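Local coordinates for protein (R)-specific enoyl-CoA hydratase (Pseudomonas aeruginosa, PDB 5CPG) that probably catalyses the reversible, (R)-specific hydration of trans-2-enoyl-CoA thioesters to (R)-3-hydroxyacyl-CoA as a MaoC-like hydratase 2 of the hotdog fold, at residues 11-22 / 97-108; 71-80 / 135-146. All coordinates share one frame; numbering follows the deposited sequence.

Interaction 1. Residues 11-22 / 97-108; sequences LEVGQKAEYTSS and DDLKVELEVLEK
Lys16 lies alongside Glu104, both side chains pointing the same way, with Lys16 CE 3.2 Å from Glu104 OE1. Extended throughout and with CG beside its own backbone N (chi1 -65°), Lys16 brings NZ to a weak salt bridge with Glu102 OE2 at 3.4 Å and a longer one with Glu104 OE1. Arg119 of the adjoining strand 113-121 bridges both glutamates, so two cations share two carboxylates on this solvent-facing side.

Beneath these charges, paired backbone bonds join Ala17 with Leu103, Tyr19 with Val101 and Ser21 with Leu99, the bond from Tyr19 N to Val101 O being weak; Leu103 N to Ala17 O, at 2.9 Å, is nearly straight. Ahead of the strand, the type II turn from Glu12 to Gln15 continues the pairing, Gly14 N reaching Val105 O at 2.8 Å. Val105 CB packs 3.3 Å from Glu12 O, and Lys108 NZ binds Leu11 O at 2.8 Å as well as Tyr8 O.

On the other face, Tyr19 and Leu103 rest on helix 62-73, while Tyr19 OH bonds Ser35 O of the second subunit. Within its own chain, strand 16-22 forms one edge of the antiparallel sheet that wraps the central helix in a hotdog fold.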
loop_
_atom_site.group_PDB
_atom_site.type_symbol
_atom_site.label_atom_id
_atom_site.label_comp_id
_atom_site.label_asym_id
_atom_site.label_seq_id
_atom_site.Cartn_x
_atom_site.Cartn_y
_atom_site.Cartn_z
ATOM N N LEU A 11 -14.285 11.660 18.151
ATOM C CA LEU A 11 -14.802 11.150 16.886
ATOM C C LEU A 11 -16.313 10.973 16.929
ATOM O O LEU A 11 -16.833 10.572 17.957
ATOM C CB LEU A 11 -14.159 9.795 16.564
ATOM C CG LEU A 11 -12.691 9.887 16.200
ATOM C CD1 LEU A 11 -12.134 8.464 16.117
ATOM C CD2 LEU A 11 -12.593 10.568 14.871
ATOM N N GLU A 12 -16.996 11.233 15.817
ATOM C CA GLU A 12 -18.427 10.961 15.697
ATOM C C GLU A 12 -18.718 10.214 14.442
ATOM O O GLU A 12 -18.090 10.473 13.415
ATOM C CB GLU A 12 -19.241 12.266 15.676
ATOM C CG GLU A 12 -19.117 13.045 16.931
ATOM C CD GLU A 12 -19.933 14.335 16.887
ATOM O OE1 GLU A 12 -21.012 14.346 16.239
ATOM O OE2 GLU A 12 -19.472 15.324 17.499
ATOM N N VAL A 13 -19.700 9.327 14.495
ATOM C CA VAL A 13 -20.153 8.653 13.304
ATOM C C VAL A 13 -20.579 9.709 12.287
ATOM O O VAL A 13 -21.276 10.659 12.655
ATOM C CB VAL A 13 -21.326 7.708 13.609
ATOM C CG1 VAL A 13 -21.907 7.174 12.331
ATOM C CG2 VAL A 13 -20.868 6.602 14.537
ATOM N N GLY A 14 -20.175 9.529 11.026
ATOM C CA GLY A 14 -20.473 10.498 9.983
ATOM C C GLY A 14 -19.437 11.591 9.766
ATOM O O GLY A 14 -19.495 12.286 8.745
ATOM N N GLN A 15 -18.528 11.777 10.722
ATOM C CA GLN A 15 -17.411 12.712 10.593
ATOM C C GLN A 15 -16.543 12.366 9.397
ATOM O O GLN A 15 -16.194 11.205 9.219
ATOM C CB GLN A 15 -16.572 12.685 11.847
ATOM C CG GLN A 15 -15.447 13.639 11.857
ATOM C CD GLN A 15 -14.919 13.812 13.255
ATOM O OE1 GLN A 15 -15.356 13.128 14.179
ATOM N NE2 GLN A 15 -13.988 14.750 13.434
ATOM N N LYS A 16 -16.190 13.360 8.582
ATOM C CA LYS A 16 -15.421 13.095 7.363
ATOM C C LYS A 16 -14.120 13.899 7.330
ATOM O O LYS A 16 -13.958 14.882 8.063
ATOM C CB LYS A 16 -16.261 13.397 6.105
ATOM C CG LYS A 16 -17.485 12.466 5.922
ATOM C CD LYS A 16 -18.189 12.731 4.601
ATOM C CE LYS A 16 -19.323 11.744 4.337
ATOM N NZ LYS A 16 -19.920 11.919 2.959
ATOM N N ALA A 17 -13.177 13.463 6.502
ATOM C CA ALA A 17 -11.964 14.240 6.251
ATOM C C ALA A 17 -11.489 13.882 4.858
ATOM O O ALA A 17 -11.900 12.859 4.309
ATOM C CB ALA A 17 -10.892 13.963 7.265
ATOM N N GLU A 18 -10.631 14.735 4.292
ATOM C CA GLU A 18 -10.129 14.520 2.952
ATOM C C GLU A 18 -8.613 14.663 2.904
ATOM O O GLU A 18 -8.019 15.291 3.777
ATOM C CB GLU A 18 -10.752 15.520 1.969
ATOM C CG GLU A 18 -12.246 15.361 1.762
ATOM C CD GLU A 18 -12.798 16.441 0.824
ATOM O OE1 GLU A 18 -12.032 17.380 0.488
ATOM O OE2 GLU A 18 -13.977 16.337 0.423
ATOM N N TYR A 19 -8.002 14.073 1.875
ATOM C CA TYR A 19 -6.535 14.008 1.786
ATOM C C TYR A 19 -6.281 13.886 0.315
ATOM O O TYR A 19 -6.836 12.996 -0.320
ATOM C CB TYR A 19 -6.011 12.794 2.567
ATOM C CG TYR A 19 -4.507 12.621 2.578
ATOM C CD1 TYR A 19 -3.708 13.435 3.356
ATOM C CD2 TYR A 19 -3.900 11.615 1.819
ATOM C CE1 TYR A 19 -2.319 13.281 3.380
ATOM C CE2 TYR A 19 -2.513 11.437 1.841
ATOM C CZ TYR A 19 -1.740 12.266 2.610
ATOM O OH TYR A 19 -0.384 12.073 2.595
ATOM N N THR A 20 -5.504 14.798 -0.272
ATOM C CA THR A 20 -5.443 14.816 -1.723
ATOM C C THR A 20 -4.003 14.635 -2.187
ATOM O O THR A 20 -3.068 15.004 -1.477
ATOM C CB THR A 20 -5.954 16.128 -2.308
ATOM O OG1 THR A 20 -5.171 17.183 -1.729
ATOM C CG2 THR A 20 -7.440 16.313 -2.071
ATOM N N SER A 21 -3.836 14.093 -3.385
ATOM C CA SER A 21 -2.496 13.848 -3.893
ATOM C C SER A 21 -2.501 13.859 -5.413
ATOM O O SER A 21 -3.391 13.326 -6.050
ATOM C CB SER A 21 -1.955 12.515 -3.383
ATOM O OG SER A 21 -0.625 12.308 -3.834
ATOM N N SER A 22 -1.487 14.480 -6.009
ATOM C CA SER A 22 -1.400 14.441 -7.450
ATOM C C SER A 22 -0.648 13.180 -7.851
ATOM O O SER A 22 0.201 12.732 -7.114
ATOM C CB SER A 22 -0.671 15.680 -7.959
ATOM O OG SER A 22 0.577 15.786 -7.283
ATOM N N ASP A 97 -3.426 12.088 -13.199
ATOM C CA ASP A 97 -4.679 12.173 -12.457
ATOM C C ASP A 97 -4.429 12.856 -11.123
ATOM O O ASP A 97 -3.280 12.988 -10.718
ATOM C CB ASP A 97 -5.260 10.761 -12.223
ATOM C CG ASP A 97 -5.871 10.169 -13.467
ATOM O OD1 ASP A 97 -6.025 10.880 -14.470
ATOM O OD2 ASP A 97 -6.223 8.970 -13.466
ATOM N N ASP A 98 -5.493 13.308 -10.429
ATOM C CA ASP A 98 -5.363 13.832 -9.062
ATOM C C ASP A 98 -6.339 13.050 -8.221
ATOM O O ASP A 98 -7.473 12.896 -8.629
ATOM C CB ASP A 98 -5.705 15.319 -8.962
ATOM C CG ASP A 98 -4.617 16.210 -9.506
ATOM O OD1 ASP A 98 -3.603 16.408 -8.794
ATOM O OD2 ASP A 98 -4.803 16.750 -10.620
ATOM N N LEU A 99 -5.904 12.580 -7.071
ATOM C CA LEU A 99 -6.797 11.746 -6.268
ATOM C C LEU A 99 -7.199 12.459 -4.997
ATOM O O LEU A 99 -6.432 13.195 -4.399
ATOM C CB LEU A 99 -6.122 10.409 -5.915
ATOM C CG LEU A 99 -5.688 9.588 -7.099
ATOM C CD1 LEU A 99 -5.076 8.271 -6.584
ATOM C CD2 LEU A 99 -6.861 9.314 -8.025
ATOM N N LYS A 100 -8.426 12.187 -4.565
ATOM C CA LYS A 100 -8.907 12.652 -3.284
ATOM C C LYS A 100 -9.353 11.460 -2.450
ATOM O O LYS A 100 -10.232 10.703 -2.894
ATOM C CB LYS A 100 -10.077 13.631 -3.477
ATOM C CG LYS A 100 -10.747 14.037 -2.180
ATOM C CD LYS A 100 -11.951 14.914 -2.466
ATOM C CE LYS A 100 -12.859 14.240 -3.523
ATOM N NZ LYS A 100 -14.093 15.028 -3.889
ATOM N N VAL A 101 -8.697 11.257 -1.320
ATOM C CA VAL A 101 -9.124 10.267 -0.346
ATOM C C VAL A 101 -10.199 10.889 0.524
ATOM O O VAL A 101 -10.023 12.007 1.046
ATOM C CB VAL A 101 -7.971 9.784 0.554
ATOM C CG1 VAL A 101 -8.515 8.910 1.662
ATOM C CG2 VAL A 101 -6.919 9.047 -0.292
ATOM N N GLU A 102 -11.320 10.199 0.623
ATOM C CA GLU A 102 -12.378 10.613 1.542
ATOM C C GLU A 102 -12.509 9.581 2.655
ATOM O O GLU A 102 -12.716 8.410 2.369
ATOM C CB GLU A 102 -13.711 10.766 0.816
ATOM C CG GLU A 102 -14.776 11.273 1.811
ATOM C CD GLU A 102 -16.216 11.205 1.314
ATOM O OE1 GLU A 102 -16.668 10.145 0.823
ATOM O OE2 GLU A 102 -16.905 12.236 1.440
ATOM N N LEU A 103 -12.378 10.024 3.886
ATOM C CA LEU A 103 -12.546 9.136 5.041
ATOM C C LEU A 103 -13.886 9.444 5.654
ATOM O O LEU A 103 -14.278 10.602 5.722
ATOM C CB LEU A 103 -11.453 9.348 6.088
ATOM C CG LEU A 103 -10.013 9.152 5.617
ATOM C CD1 LEU A 103 -9.081 9.390 6.794
ATOM C CD2 LEU A 103 -9.868 7.736 5.035
ATOM N N GLU A 104 -14.557 8.430 6.183
ATOM C CA GLU A 104 -15.776 8.715 6.942
ATOM C C GLU A 104 -15.904 7.755 8.122
ATOM O O GLU A 104 -15.774 6.557 7.924
ATOM C CB GLU A 104 -17.009 8.564 6.057
ATOM C CG GLU A 104 -18.302 8.966 6.810
ATOM C CD GLU A 104 -19.567 8.714 5.979
ATOM O OE1 GLU A 104 -19.462 8.562 4.740
ATOM O OE2 GLU A 104 -20.671 8.655 6.580
ATOM N N VAL A 105 -16.185 8.273 9.318
ATOM C CA VAL A 105 -16.368 7.381 10.474
ATOM C C VAL A 105 -17.700 6.620 10.343
ATOM O O VAL A 105 -18.764 7.248 10.247
ATOM C CB VAL A 105 -16.343 8.144 11.801
ATOM C CG1 VAL A 105 -16.668 7.167 12.948
ATOM C CG2 VAL A 105 -14.989 8.879 12.035
ATOM N N LEU A 106 -17.651 5.280 10.283
ATOM C CA LEU A 106 -18.877 4.497 10.063
ATOM C C LEU A 106 -19.448 4.003 11.387
ATOM O O LEU A 106 -20.665 4.021 11.600
ATOM C CB LEU A 106 -18.634 3.285 9.148
ATOM C CG LEU A 106 -18.272 3.495 7.682
ATOM C CD1 LEU A 106 -18.036 2.181 7.024
ATOM C CD2 LEU A 106 -19.418 4.276 6.929
ATOM N N GLU A 107 -18.571 3.569 12.277
ATOM C CA GLU A 107 -18.965 2.955 13.548
ATOM C C GLU A 107 -17.908 3.213 14.599
ATOM O O GLU A 107 -16.727 3.134 14.284
ATOM C CB GLU A 107 -19.143 1.435 13.397
ATOM C CG GLU A 107 -20.090 1.000 12.292
ATOM C CD GLU A 107 -20.053 -0.487 11.997
ATOM O OE1 GLU A 107 -19.973 -1.302 12.946
ATOM O OE2 GLU A 107 -20.109 -0.844 10.806
ATOM N N LYS A 108 -18.325 3.493 15.830
ATOM C CA LYS A 108 -17.442 3.449 16.980
ATOM C C LYS A 108 -17.723 2.169 17.767
ATOM O O LYS A 108 -18.873 1.853 18.055
ATOM C CB LYS A 108 -17.615 4.681 17.840
ATOM C CG LYS A 108 -17.077 5.938 17.122
ATOM C CD LYS A 108 -17.388 7.228 17.883
ATOM C CE LYS A 108 -16.779 7.237 19.270
ATOM N NZ LYS A 108 -16.950 8.575 19.914
HETATM O O HOH W 1 -21.677 9.161 3.722
#

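Interaction 2. Residues 71-80 / 135-146; sequences IATVLPGPGT and IMAPEEKLSVEL
Ile135 reaches end-on to the ring of Pro76, its CD1 only 3.4 Å from Pro76 CD, a tight carbon contact. Its CG1 branch sits between the backbone N and the carbonyl carbon (chi1 60°), sending CD1 to the proline while CG2 packs obliquely against Ile71 CG2 at 4.0 Å. Thr80 CG2 packs against Ile135 CB. Met136 contributes its backbone: its O receives a CA-H...O contact from Thr80 CA at 3.5 Å.

Ala137 CB touches Pro76 CG, and Pro138 then enters the bend of the opposing loop. Pro138 CD lies 3.6 Å from both Pro76 CB and Thr80 OG1, while its CG approaches Pro78 O at 3.3 Å. The type II turn from Gly77 to Thr80 shapes this surface. Within it Gly77 O accepts two bonds, from Thr80 N and from Thr80 OG1, the latter 2.7 Å long, in the carbonyl plane on a lone pair; the first closes the turn, and the second holds the hydroxyl beside Pro138. The cis peptide before Pro76 belongs to the same tightly folded loop.

Farther along, Asn5 ND2 bonds both Pro78 O and Glu140 O, tying the two loops together. Leu142 CD1 packs on Pro78 O and Gly79 CA, where glycine permits close approach. The Val144 and Pro78 side chains pass in opposite directions, CG2 of Val144 lying 3.8 Å from CB of Pro78, and Leu146 CD1 reaches Thr73 CG2. Pro40 of the second subunit packs on Val144, and Arg38 of that subunit on Leu146. The contact is a chiefly apolar seam where the central hotdog helix ends and the chain leaving strand 127-136 folds across the loop that follows helix 62-73.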
loop_
_atom_site.group_PDB
_atom_site.type_symbol
_atom_site.label_atom_id
_atom_site.label_comp_id
_atom_site.label_asym_id
_atom_site.label_seq_id
_atom_site.Cartn_x
_atom_site.Cartn_y
_atom_site.Cartn_z
ATOM N N ILE A 71 -5.379 8.333 7.170
ATOM C CA ILE A 71 -5.846 7.887 8.482
ATOM C C ILE A 71 -4.817 8.285 9.543
ATOM O O ILE A 71 -5.125 8.843 10.604
ATOM C CB ILE A 71 -6.066 6.374 8.478
ATOM C CG1 ILE A 71 -7.238 5.998 7.537
ATOM C CG2 ILE A 71 -6.208 5.829 9.913
ATOM C CD1 ILE A 71 -7.447 4.484 7.459
ATOM N N ALA A 72 -3.548 8.043 9.219
ATOM C CA ALA A 72 -2.478 8.312 10.158
ATOM C C ALA A 72 -2.171 9.760 10.410
ATOM O O ALA A 72 -1.632 10.068 11.478
ATOM C CB ALA A 72 -1.191 7.615 9.681
ATOM N N THR A 73 -2.461 10.633 9.444
ATOM C CA THR A 73 -2.087 12.050 9.616
ATOM C C THR A 73 -3.263 13.006 9.704
ATOM O O THR A 73 -3.052 14.171 10.116
ATOM C CB THR A 73 -1.133 12.563 8.487
ATOM O OG1 THR A 73 -1.784 12.600 7.214
ATOM C CG2 THR A 73 0.110 11.647 8.379
ATOM N N VAL A 74 -4.462 12.557 9.340
ATOM C CA VAL A 74 -5.611 13.493 9.293
ATOM C C VAL A 74 -6.731 13.014 10.210
ATOM O O VAL A 74 -7.080 13.729 11.135
ATOM C CB VAL A 74 -6.166 13.688 7.877
ATOM C CG1 VAL A 74 -7.316 14.693 7.903
ATOM C CG2 VAL A 74 -5.073 14.198 6.941
ATOM N N LEU A 75 -7.274 11.807 9.976
ATOM C CA LEU A 75 -8.401 11.337 10.796
ATOM C C LEU A 75 -8.351 9.816 11.041
ATOM O O LEU A 75 -8.519 9.031 10.100
ATOM C CB LEU A 75 -9.718 11.714 10.122
ATOM C CG LEU A 75 -11.027 11.355 10.844
ATOM C CD1 LEU A 75 -11.237 12.285 12.037
ATOM C CD2 LEU A 75 -12.302 11.325 9.946
ATOM N N PRO A 76 -8.169 9.406 12.300
ATOM C CA PRO A 76 -8.014 10.254 13.500
ATOM C C PRO A 76 -6.648 10.894 13.670
ATOM O O PRO A 76 -6.479 11.746 14.523
ATOM C CB PRO A 76 -8.290 9.275 14.673
ATOM C CG PRO A 76 -8.855 8.042 14.029
ATOM C CD PRO A 76 -8.218 7.984 12.677
ATOM N N GLY A 77 -5.651 10.474 12.898
ATOM C CA GLY A 77 -4.358 11.119 12.980
ATOM C C GLY A 77 -3.399 10.471 13.946
ATOM O O GLY A 77 -3.516 9.285 14.269
ATOM N N PRO A 78 -2.408 11.239 14.433
ATOM C CA PRO A 78 -1.373 10.620 15.280
ATOM C C PRO A 78 -1.880 9.809 16.481
ATOM O O PRO A 78 -2.786 10.249 17.172
ATOM C CB PRO A 78 -0.557 11.826 15.744
ATOM C CG PRO A 78 -0.656 12.767 14.611
ATOM C CD PRO A 78 -2.058 12.620 14.052
ATOM N N GLY A 79 -1.309 8.622 16.696
ATOM C CA GLY A 79 -1.709 7.744 17.769
ATOM C C GLY A 79 -2.641 6.603 17.356
ATOM O O GLY A 79 -2.946 5.755 18.142
ATOM N N THR A 80 -3.088 6.601 16.108
ATOM C CA THR A 80 -3.935 5.540 15.577
ATOM C C THR A 80 -3.180 4.243 15.314
ATOM O O THR A 80 -2.044 4.277 14.841
ATOM C CB THR A 80 -4.567 6.009 14.277
ATOM O OG1 THR A 80 -5.272 7.227 14.530
ATOM C CG2 THR A 80 -5.525 4.982 13.697
ATOM N N ILE A 135 -9.525 0.397 12.722
ATOM C CA ILE A 135 -8.430 1.004 13.476
ATOM C C ILE A 135 -8.743 1.026 14.965
ATOM O O ILE A 135 -9.890 0.891 15.375
ATOM C CB ILE A 135 -8.165 2.457 12.987
ATOM C CG1 ILE A 135 -9.436 3.286 13.201
ATOM C CG2 ILE A 135 -7.708 2.421 11.490
ATOM C CD1 ILE A 135 -9.325 4.776 12.815
ATOM N N MET A 136 -7.702 1.225 15.771
ATOM C CA MET A 136 -7.880 1.647 17.157
ATOM C C MET A 136 -7.539 3.118 17.228
ATOM O O MET A 136 -6.408 3.532 16.948
ATOM C CB MET A 136 -6.994 0.815 18.101
ATOM C CG MET A 136 -7.203 1.188 19.569
ATOM S SD MET A 136 -6.320 0.036 20.626
ATOM C CE MET A 136 -6.838 -1.478 19.866
ATOM N N ALA A 137 -8.531 3.934 17.573
ATOM C CA ALA A 137 -8.301 5.366 17.570
ATOM C C ALA A 137 -7.536 5.741 18.826
ATOM O O ALA A 137 -7.527 4.975 19.797
ATOM C CB ALA A 137 -9.663 6.128 17.501
ATOM N N PRO A 138 -6.900 6.916 18.821
ATOM C CA PRO A 138 -6.079 7.344 19.955
ATOM C C PRO A 138 -6.957 7.583 21.174
ATOM O O PRO A 138 -8.060 8.088 21.006
ATOM C CB PRO A 138 -5.454 8.664 19.478
ATOM C CG PRO A 138 -5.606 8.670 18.004
ATOM C CD PRO A 138 -6.848 7.881 17.706
ATOM N N GLU A 139 -6.487 7.197 22.351
ATOM C CA GLU A 139 -7.210 7.461 23.595
ATOM C C GLU A 139 -7.079 8.927 24.004
ATOM O O GLU A 139 -8.047 9.532 24.443
ATOM C CB GLU A 139 -6.701 6.552 24.711
ATOM C CG GLU A 139 -7.340 6.803 26.081
ATOM C CD GLU A 139 -8.795 6.345 26.174
ATOM O OE1 GLU A 139 -9.036 5.131 26.373
ATOM O OE2 GLU A 139 -9.699 7.201 26.067
ATOM N N GLU A 140 -5.894 9.505 23.840
ATOM C CA GLU A 140 -5.639 10.861 24.350
ATOM C C GLU A 140 -5.327 11.859 23.244
ATOM O O GLU A 140 -4.898 11.487 22.134
ATOM C CB GLU A 140 -4.491 10.843 25.351
ATOM C CG GLU A 140 -3.126 10.618 24.709
ATOM C CD GLU A 140 -2.848 9.155 24.353
ATOM O OE1 GLU A 140 -3.746 8.298 24.533
ATOM O OE2 GLU A 140 -1.724 8.867 23.881
ATOM N N LYS A 141 -5.567 13.131 23.537
ATOM C CA LYS A 141 -5.332 14.191 22.570
ATOM C C LYS A 141 -3.834 14.331 22.378
ATOM O O LYS A 141 -3.057 14.182 23.328
ATOM C CB LYS A 141 -5.939 15.507 23.038
ATOM C CG LYS A 141 -5.945 16.622 21.999
ATOM C CD LYS A 141 -6.904 16.338 20.854
ATOM C CE LYS A 141 -7.078 17.548 19.950
ATOM N NZ LYS A 141 -8.171 17.296 18.953
ATOM N N LEU A 142 -3.436 14.612 21.141
ATOM C CA LEU A 142 -2.036 14.571 20.758
ATOM C C LEU A 142 -1.717 15.627 19.732
ATOM O O LEU A 142 -2.533 15.922 18.855
ATOM C CB LEU A 142 -1.682 13.208 20.200
ATOM C CG LEU A 142 -1.058 12.199 21.131
ATOM C CD1 LEU A 142 -1.150 10.837 20.475
ATOM C CD2 LEU A 142 0.377 12.605 21.348
ATOM N N SER A 143 -0.530 16.204 19.862
ATOM C CA SER A 143 -0.018 17.159 18.885
ATOM C C SER A 143 1.411 16.711 18.538
ATOM O O SER A 143 2.253 16.512 19.414
ATOM C CB SER A 143 -0.058 18.584 19.438
ATOM O OG SER A 143 -0.119 19.548 18.402
ATOM N N VAL A 144 1.669 16.496 17.257
ATOM C CA VAL A 144 2.909 15.857 16.867
ATOM C C VAL A 144 3.512 16.605 15.678
ATOM O O VAL A 144 2.797 16.999 14.768
ATOM C CB VAL A 144 2.669 14.373 16.495
ATOM C CG1 VAL A 144 3.944 13.721 15.967
ATOM C CG2 VAL A 144 2.116 13.607 17.700
ATOM N N GLU A 145 4.820 16.839 15.714
ATOM C CA GLU A 145 5.498 17.410 14.564
ATOM C C GLU A 145 5.816 16.246 13.631
ATOM O O GLU A 145 6.513 15.312 14.038
ATOM C CB GLU A 145 6.783 18.145 14.983
ATOM C CG GLU A 145 7.522 18.843 13.846
ATOM C CD GLU A 145 6.811 20.112 13.401
ATOM O OE1 GLU A 145 6.069 20.683 14.226
ATOM O OE2 GLU A 145 6.984 20.536 12.234
ATOM N N LEU A 146 5.288 16.275 12.415
ATOM C CA LEU A 146 5.672 15.266 11.431
ATOM C C LEU A 146 7.138 15.432 11.029
ATOM O O LEU A 146 7.656 16.543 10.996
ATOM C CB LEU A 146 4.761 15.335 10.194
ATOM C CG LEU A 146 3.248 15.041 10.321
ATOM C CD1 LEU A 146 2.559 15.015 8.953
ATOM C CD2 LEU A 146 2.920 13.763 11.103
#

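Both interactions reach the same five-stranded sheet and helix 62-73, but from different directions. Interaction 1 joins two neighbouring strands through backbone hydrogen bonds, with charged side chains on an open face and apolar ones against the helix. In interaction 2 apolar side chains from the helix end and its following loop pack against the strand end and the segment after it, and polar bonding lies within segment 71-80 or comes from outside residues such as Asn5. The two merge where Leu11 touches Leu75 and Ala137, Ala17 meets Val74, and Leu103 CD1 approaches Leu75 O. Each is partly buried and borders the second subunit, interaction 1 through Tyr19 and interaction 2 more broadly.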